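Local coordinates for exonuclease mut-7 homolog (Aedes aegypti, PDB 7JW2), which probably trims the 3' ends of AGO1-bound microRNAs as a magnesium-dependent 3'-5' exoribonuclease, represented here by its exonuclease domain, at residues R130-E133 with S137-F140; A152-L157 with L193-A198. All coordinates share one frame; numbering follows the deposited sequence.

Contact 1. Residues R130-E133 with S137-F140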
ATOM      1  N   ARG A 130      22.033 -23.379 -16.208  1.00 24.45           N
ATOM      2  CA  ARG A 130      22.659 -23.778 -17.465  1.00 29.44           C
ATOM      3  C   ARG A 130      23.948 -23.013 -17.718  1.00 31.09           C
ATOM      4  O   ARG A 130      24.887 -23.554 -18.316  1.00 31.52           O
ATOM      5  CB  ARG A 130      21.675 -23.579 -18.621  1.00 29.95           C
ATOM      6  CG  ARG A 130      20.579 -24.639 -18.677  1.00 31.89           C
ATOM      7  CD  ARG A 130      19.389 -24.202 -19.520  1.00 37.31           C
ATOM      8  NE  ARG A 130      19.760 -23.238 -20.549  1.00 45.66           N
ATOM      9  CZ  ARG A 130      18.889 -22.492 -21.223  1.00 46.59           C
ATOM     10  NH1 ARG A 130      17.589 -22.601 -20.979  1.00 42.90           N
ATOM     11  NH2 ARG A 130      19.319 -21.639 -22.145  1.00 48.68           N
ATOM     12  N   HIS A 131      24.025 -21.767 -17.248  1.00 24.91           N
ATOM     13  CA  HIS A 131      25.211 -20.951 -17.475  1.00 28.08           C
ATOM     14  C   HIS A 131      26.392 -21.448 -16.649  1.00 29.34           C
ATOM     15  O   HIS A 131      27.506 -21.598 -17.166  1.00 32.96           O
ATOM     16  CB  HIS A 131      24.898 -19.490 -17.148  1.00 28.97           C
ATOM     17  CG  HIS A 131      25.967 -18.530 -17.568  1.00 34.42           C
ATOM     18  ND1 HIS A 131      27.004 -18.159 -16.737  1.00 35.56           N
ATOM     19  CD2 HIS A 131      26.159 -17.864 -18.731  1.00 34.65           C
ATOM     20  CE1 HIS A 131      27.792 -17.310 -17.373  1.00 38.50           C
ATOM     21  NE2 HIS A 131      27.300 -17.112 -18.583  1.00 36.36           N
ATOM     22  N   VAL A 132      26.168 -21.712 -15.362  1.00 25.52           N
ATOM     23  CA  VAL A 132      27.266 -22.105 -14.481  1.00 28.16           C
ATOM     24  C   VAL A 132      27.698 -23.548 -14.706  1.00 31.76           C
ATOM     25  O   VAL A 132      28.850 -23.893 -14.401  1.00 32.90           O
ATOM     26  CB  VAL A 132      26.886 -21.877 -13.006  1.00 26.55           C
ATOM     27  CG1 VAL A 132      26.435 -20.427 -12.785  1.00 27.49           C
ATOM     28  CG2 VAL A 132      25.813 -22.866 -12.567  1.00 25.67           C
ATOM     29  N   GLU A 133      26.809 -24.389 -15.250  1.00 27.73           N
ATOM     30  CA  GLU A 133      27.152 -25.762 -15.619  1.00 34.06           C
ATOM     31  C   GLU A 133      28.371 -25.817 -16.522  1.00 38.86           C
ATOM     32  O   GLU A 133      29.093 -26.821 -16.541  1.00 38.42           O
ATOM     33  CB  GLU A 133      25.977 -26.414 -16.352  1.00 31.94           C
ATOM     34  CG  GLU A 133      25.145 -27.368 -15.555  1.00 37.77           C
ATOM     35  CD  GLU A 133      24.218 -28.171 -16.445  1.00 37.05           C
ATOM     36  OE1 GLU A 133      23.903 -29.324 -16.093  1.00 46.16           O
ATOM     37  OE2 GLU A 133      23.811 -27.648 -17.507  1.00 39.55           O
ATOM     38  N   SER A 137      35.181 -25.769 -13.366  1.00 32.50           N
ATOM     39  CA  SER A 137      35.512 -25.759 -11.948  1.00 34.74           C
ATOM     40  C   SER A 137      34.285 -25.707 -11.048  1.00 31.96           C
ATOM     41  O   SER A 137      34.403 -25.987  -9.851  1.00 35.52           O
ATOM     42  CB  SER A 137      36.410 -24.563 -11.632  1.00 35.36           C
ATOM     43  OG  SER A 137      37.777 -24.865 -11.862  1.00 39.86           O
ATOM     44  N   PHE A 138      33.123 -25.345 -11.583  1.00 32.09           N
ATOM     45  CA  PHE A 138      31.961 -25.098 -10.739  1.00 29.44           C
ATOM     46  C   PHE A 138      31.424 -26.397 -10.155  1.00 27.13           C
ATOM     47  O   PHE A 138      31.141 -27.352 -10.887  1.00 29.91           O
ATOM     48  CB  PHE A 138      30.867 -24.394 -11.538  1.00 27.85           C
ATOM     49  CG  PHE A 138      29.662 -24.012 -10.716  1.00 22.24           C
ATOM     50  CD1 PHE A 138      28.670 -24.941 -10.424  1.00 25.85           C
ATOM     51  CD2 PHE A 138      29.520 -22.718 -10.239  1.00 24.66           C
ATOM     52  CE1 PHE A 138      27.579 -24.588  -9.668  1.00 26.02           C
ATOM     53  CE2 PHE A 138      28.415 -22.356  -9.485  1.00 23.73           C
ATOM     54  CZ  PHE A 138      27.448 -23.289  -9.199  1.00 24.98           C
ATOM     55  N   ARG A 139      31.253 -26.420  -8.834  1.00 23.67           N
ATOM     56  CA  ARG A 139      30.674 -27.563  -8.138  1.00 26.35           C
ATOM     57  C   ARG A 139      29.562 -27.087  -7.214  1.00 23.99           C
ATOM     58  O   ARG A 139      29.784 -26.228  -6.360  1.00 28.14           O
ATOM     59  CB  ARG A 139      31.728 -28.316  -7.315  1.00 31.55           C
ATOM     60  CG  ARG A 139      32.680 -29.195  -8.111  1.00 35.12           C
ATOM     61  CD  ARG A 139      31.975 -30.006  -9.196  1.00 37.66           C
ATOM     62  NE  ARG A 139      32.909 -30.893  -9.890  1.00 41.69           N
ATOM     63  CZ  ARG A 139      33.885 -30.476 -10.693  1.00 42.50           C
ATOM     64  NH1 ARG A 139      34.061 -29.181 -10.921  1.00 41.31           N
ATOM     65  NH2 ARG A 139      34.688 -31.357 -11.277  1.00 45.52           N
ATOM     66  N   PHE A 140      28.369 -27.661  -7.366  1.00 26.92           N
ATOM     67  CA  PHE A 140      27.332 -27.462  -6.370  1.00 25.04           C
ATOM     68  C   PHE A 140      27.783 -28.062  -5.036  1.00 25.44           C
ATOM     69  O   PHE A 140      28.566 -29.020  -5.014  1.00 26.36           O
ATOM     70  CB  PHE A 140      26.023 -28.101  -6.834  1.00 25.25           C
ATOM     71  CG  PHE A 140      25.317 -27.318  -7.906  1.00 23.51           C
ATOM     72  CD1 PHE A 140      25.410 -27.689  -9.238  1.00 23.70           C
ATOM     73  CD2 PHE A 140      24.554 -26.205  -7.574  1.00 22.40           C
ATOM     74  CE1 PHE A 140      24.766 -26.965 -10.226  1.00 24.95           C
ATOM     75  CE2 PHE A 140      23.898 -25.479  -8.558  1.00 23.08           C
ATOM     76  CZ  PHE A 140      24.005 -25.854  -9.880  1.00 21.15           C
TER
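V132 meets F138 and F140 where helix 125-132 gives way to the loop leading to helix 151-159. The setting is the helical part of a DnaQ-like 3'-5' exonuclease domain of the RNase H-like superfamily.

The main interaction is a CH-pi contact. CG2 of V132 lies over one face of the F138 ring, 3.9 Å from the ring centroid and 16° off the ring normal. The methyl is displaced toward the rim, and its nearest ring atoms include CZ of F138 at 3.8 Å. CB of V132 also reaches the CD2-CE2 side of this ring. CG of F138 is anti to its backbone N (chi1 -176°), which turns one face of the ring toward the valine.

The two phenylalanines then pack on each other within 137-140. CE1 of F138 stands 3.6 Å above the F140 ring, over its centre, while CD1 of F140 lies at the edge of the F138 ring, in its plane. The arrangement is edge-to-face, with F138 giving the edge. V132 touches F140 more loosely and obliquely, CG2 to CZ at 4.4 Å.

L203 of helix 179-205 packs against both V132 and F138. W129 meets the ring of F140 at a steep angle.

Polar groups hold the loop itself. The backbone N of R139 bonds to OE1 of Q202, and that of F140 to ND1 of H143. NH1 of R139 makes a weak hydrogen bond to O of F138, 3.4 Å long.

The backbone takes part as well: O of V132 sits 3.5 Å from CB of F138.

Contact 2. Residues A152-L157 with L193-A198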
ATOM      1  N   ALA A 152      13.151 -29.246  -7.960  1.00 21.71           N
ATOM      2  CA  ALA A 152      13.442 -30.176  -6.876  1.00 21.16           C
ATOM      3  C   ALA A 152      14.898 -30.618  -6.905  1.00 19.95           C
ATOM      4  O   ALA A 152      15.541 -30.736  -5.856  1.00 22.15           O
ATOM      5  CB  ALA A 152      12.518 -31.390  -6.964  1.00 22.33           C
ATOM      6  N   ASN A 153      15.438 -30.855  -8.095  1.00 21.18           N
ATOM      7  CA  ASN A 153      16.835 -31.272  -8.184  1.00 20.69           C
ATOM      8  C   ASN A 153      17.782 -30.117  -7.872  1.00 22.53           C
ATOM      9  O   ASN A 153      18.844 -30.326  -7.274  1.00 22.57           O
ATOM     10  CB  ASN A 153      17.119 -31.855  -9.565  1.00 21.69           C
ATOM     11  CG  ASN A 153      16.498 -33.228  -9.743  1.00 28.43           C
ATOM     12  OD1 ASN A 153      16.098 -33.863  -8.768  1.00 31.67           O
ATOM     13  ND2 ASN A 153      16.409 -33.686 -10.984  1.00 33.53           N
ATOM     14  N   LEU A 154      17.420 -28.892  -8.264  1.00 21.39           N
ATOM     15  CA  LEU A 154      18.256 -27.744  -7.929  1.00 20.04           C
ATOM     16  C   LEU A 154      18.300 -27.512  -6.423  1.00 20.13           C
ATOM     17  O   LEU A 154      19.334 -27.114  -5.875  1.00 17.62           O
ATOM     18  CB  LEU A 154      17.745 -26.497  -8.653  1.00 18.88           C
ATOM     19  CG  LEU A 154      18.668 -25.287  -8.598  1.00 18.87           C
ATOM     20  CD1 LEU A 154      20.109 -25.681  -8.963  1.00 21.91           C
ATOM     21  CD2 LEU A 154      18.130 -24.197  -9.524  1.00 19.16           C
ATOM     22  N   VAL A 155      17.178 -27.735  -5.735  1.00 18.68           N
ATOM     23  CA  VAL A 155      17.165 -27.639  -4.279  1.00 18.07           C
ATOM     24  C   VAL A 155      18.131 -28.648  -3.664  1.00 22.50           C
ATOM     25  O   VAL A 155      18.887 -28.322  -2.741  1.00 21.67           O
ATOM     26  CB  VAL A 155      15.734 -27.826  -3.744  1.00 19.55           C
ATOM     27  CG1 VAL A 155      15.755 -28.072  -2.258  1.00 21.63           C
ATOM     28  CG2 VAL A 155      14.904 -26.578  -4.047  1.00 19.78           C
ATOM     29  N   ARG A 156      18.117 -29.889  -4.152  1.00 22.08           N
ATOM     30  CA  ARG A 156      19.038 -30.885  -3.612  1.00 24.21           C
ATOM     31  C   ARG A 156      20.490 -30.494  -3.858  1.00 24.27           C
ATOM     32  O   ARG A 156      21.326 -30.590  -2.954  1.00 25.15           O
ATOM     33  CB  ARG A 156      18.753 -32.258  -4.211  1.00 25.28           C
ATOM     34  CG  ARG A 156      19.368 -33.401  -3.404  1.00 28.14           C
ATOM     35  CD  ARG A 156      18.785 -34.725  -3.838  1.00 34.43           C
ATOM     36  NE  ARG A 156      19.177 -35.044  -5.206  1.00 37.92           N
ATOM     37  CZ  ARG A 156      18.360 -34.979  -6.256  1.00 34.13           C
ATOM     38  NH1 ARG A 156      17.102 -34.597  -6.097  1.00 33.16           N
ATOM     39  NH2 ARG A 156      18.807 -35.289  -7.466  1.00 38.43           N
ATOM     40  N   LEU A 157      20.803 -30.044  -5.079  1.00 20.75           N
ATOM     41  CA  LEU A 157      22.175 -29.663  -5.414  1.00 19.39           C
ATOM     42  C   LEU A 157      22.670 -28.511  -4.551  1.00 22.41           C
ATOM     43  O   LEU A 157      23.847 -28.470  -4.176  1.00 20.95           O
ATOM     44  CB  LEU A 157      22.266 -29.275  -6.887  1.00 22.32           C
ATOM     45  CG  LEU A 157      22.138 -30.396  -7.912  1.00 24.16           C
ATOM     46  CD1 LEU A 157      21.757 -29.827  -9.257  1.00 25.37           C
ATOM     47  CD2 LEU A 157      23.448 -31.140  -8.013  1.00 26.21           C
ATOM     48  N   LEU A 193      15.537 -17.984  -3.120  1.00 15.01           N
ATOM     49  CA  LEU A 193      16.554 -17.121  -2.513  1.00 16.02           C
ATOM     50  C   LEU A 193      17.734 -17.945  -2.031  1.00 17.11           C
ATOM     51  O   LEU A 193      18.896 -17.570  -2.249  1.00 17.53           O
ATOM     52  CB  LEU A 193      15.973 -16.328  -1.344  1.00 16.33           C
ATOM     53  CG  LEU A 193      14.835 -15.348  -1.658  1.00 15.93           C
ATOM     54  CD1 LEU A 193      14.062 -15.055  -0.399  1.00 18.91           C
ATOM     55  CD2 LEU A 193      15.395 -14.043  -2.237  1.00 18.35           C
ATOM     56  N   GLU A 194      17.454 -19.070  -1.373  1.00 16.46           N
ATOM     57  CA  GLU A 194      18.522 -19.942  -0.883  1.00 17.16           C
ATOM     58  C   GLU A 194      19.335 -20.535  -2.027  1.00 18.93           C
ATOM     59  O   GLU A 194      20.562 -20.668  -1.916  1.00 18.06           O
ATOM     60  CB  GLU A 194      17.923 -21.058  -0.024  1.00 18.90           C
ATOM     61  CG  GLU A 194      17.077 -20.566   1.134  1.00 20.62           C
ATOM     62  CD  GLU A 194      16.310 -21.692   1.799  1.00 23.37           C
ATOM     63  OE1 GLU A 194      15.435 -22.286   1.135  1.00 21.89           O
ATOM     64  OE2 GLU A 194      16.566 -21.967   2.993  1.00 26.93           O
ATOM     65  N   ILE A 195      18.677 -20.893  -3.135  1.00 16.17           N
ATOM     66  CA  ILE A 195      19.393 -21.391  -4.309  1.00 17.15           C
ATOM     67  C   ILE A 195      20.330 -20.323  -4.867  1.00 17.49           C
ATOM     68  O   ILE A 195      21.512 -20.586  -5.125  1.00 16.36           O
ATOM     69  CB  ILE A 195      18.401 -21.877  -5.376  1.00 18.17           C
ATOM     70  CG1 ILE A 195      17.789 -23.221  -4.967  1.00 17.12           C
ATOM     71  CG2 ILE A 195      19.075 -21.994  -6.715  1.00 16.17           C
ATOM     72  CD1 ILE A 195      16.573 -23.578  -5.790  1.00 18.41           C
ATOM     73  N   TYR A 196      19.818 -19.106  -5.082  1.00 16.09           N
ATOM     74  CA  TYR A 196      20.669 -18.049  -5.625  1.00 16.61           C
ATOM     75  C   TYR A 196      21.880 -17.814  -4.737  1.00 18.25           C
ATOM     76  O   TYR A 196      23.007 -17.653  -5.233  1.00 17.05           O
ATOM     77  CB  TYR A 196      19.867 -16.749  -5.803  1.00 16.23           C
ATOM     78  CG  TYR A 196      20.687 -15.706  -6.524  1.00 18.03           C
ATOM     79  CD1 TYR A 196      20.894 -15.793  -7.894  1.00 16.99           C
ATOM     80  CD2 TYR A 196      21.305 -14.677  -5.832  1.00 22.30           C
ATOM     81  CE1 TYR A 196      21.681 -14.873  -8.568  1.00 21.44           C
ATOM     82  CE2 TYR A 196      22.100 -13.749  -6.504  1.00 25.68           C
ATOM     83  CZ  TYR A 196      22.271 -13.859  -7.873  1.00 23.41           C
ATOM     84  OH  TYR A 196      23.054 -12.957  -8.565  1.00 26.28           O
ATOM     85  N   ASP A 197      21.667 -17.792  -3.423  1.00 16.77           N
ATOM     86  CA  ASP A 197      22.766 -17.551  -2.492  1.00 21.92           C
ATOM     87  C   ASP A 197      23.828 -18.642  -2.605  1.00 18.87           C
ATOM     88  O   ASP A 197      25.032 -18.354  -2.595  1.00 21.39           O
ATOM     89  CB  ASP A 197      22.207 -17.460  -1.074  1.00 20.60           C
ATOM     90  CG  ASP A 197      23.275 -17.251  -0.034  1.00 29.80           C
ATOM     91  OD1 ASP A 197      23.705 -16.095   0.149  1.00 33.97           O
ATOM     92  OD2 ASP A 197      23.668 -18.239   0.614  1.00 33.38           O
ATOM     93  N   ALA A 198      23.407 -19.896  -2.757  1.00 19.36           N
ATOM     94  CA  ALA A 198      24.377 -20.986  -2.864  1.00 19.08           C
ATOM     95  C   ALA A 198      25.187 -20.893  -4.151  1.00 19.90           C
ATOM     96  O   ALA A 198      26.404 -21.142  -4.149  1.00 20.23           O
ATOM     97  CB  ALA A 198      23.652 -22.331  -2.782  1.00 17.81           C
TER
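CG of L154 is anti to its backbone N (chi1 -169°), and this sends the leucine branch across to I195. On I195 chi1 is -75°, with CG2 anti to the backbone N and CG1 beside it. Both branches of the isoleucine, CG2 and the CG1-CD1 arm, can then meet helix 151-159. This is helix-to-helix packing in the DnaQ-like exonuclease fold, between helix 151-159 and the long helix 179-205.

The contact is wholly apolar, and I195 is its centre. Its CG2 touches CD2 of L154 at 3.7 Å and CG of L154 at 3.8 Å. Its CD1 sits between CG of L154 and CG2 of V155. The isoleucine thus spans two successive residues of the facing helix. The nearest CA atoms across the contact are those of V155 and I195, 6.6 Å apart. L151 and C158 also pack on I195, and L125 of helix 125-132 adds to its surroundings.

N153 and R156 pair with each other away from this seam. NH1 of R156 donates to OD1 of N153 at 2.9 Å, tilted 30° from the carbonyl plane. NE of R156 forms a salt bridge with E144.

At the valine, CG2 of V155 meets CD1 of I195 at 3.9 Å, the two side chains crossing at about a right angle.

How the contacts relate
Both contacts are buried and apolar, and their centres are about 12 Å apart. Contact 2 lies nearer the centre of the chain, about 12 Å from it, centre to centre; contact 1 is about 21 Å out on the same measure. Contact 1 is local, joining a helix end to the loop just after it, and relies on aromatic rings. Contact 2 joins two helices farther apart in sequence and uses aliphatic branches alone. They meet through F140: its CE2 is 3.8 Å from CD1 of L154, and its CB is 3.5 Å from O of L157. Helix 179-205 serves both, through L203 and I199 near contact 1 and I195 in contact 2.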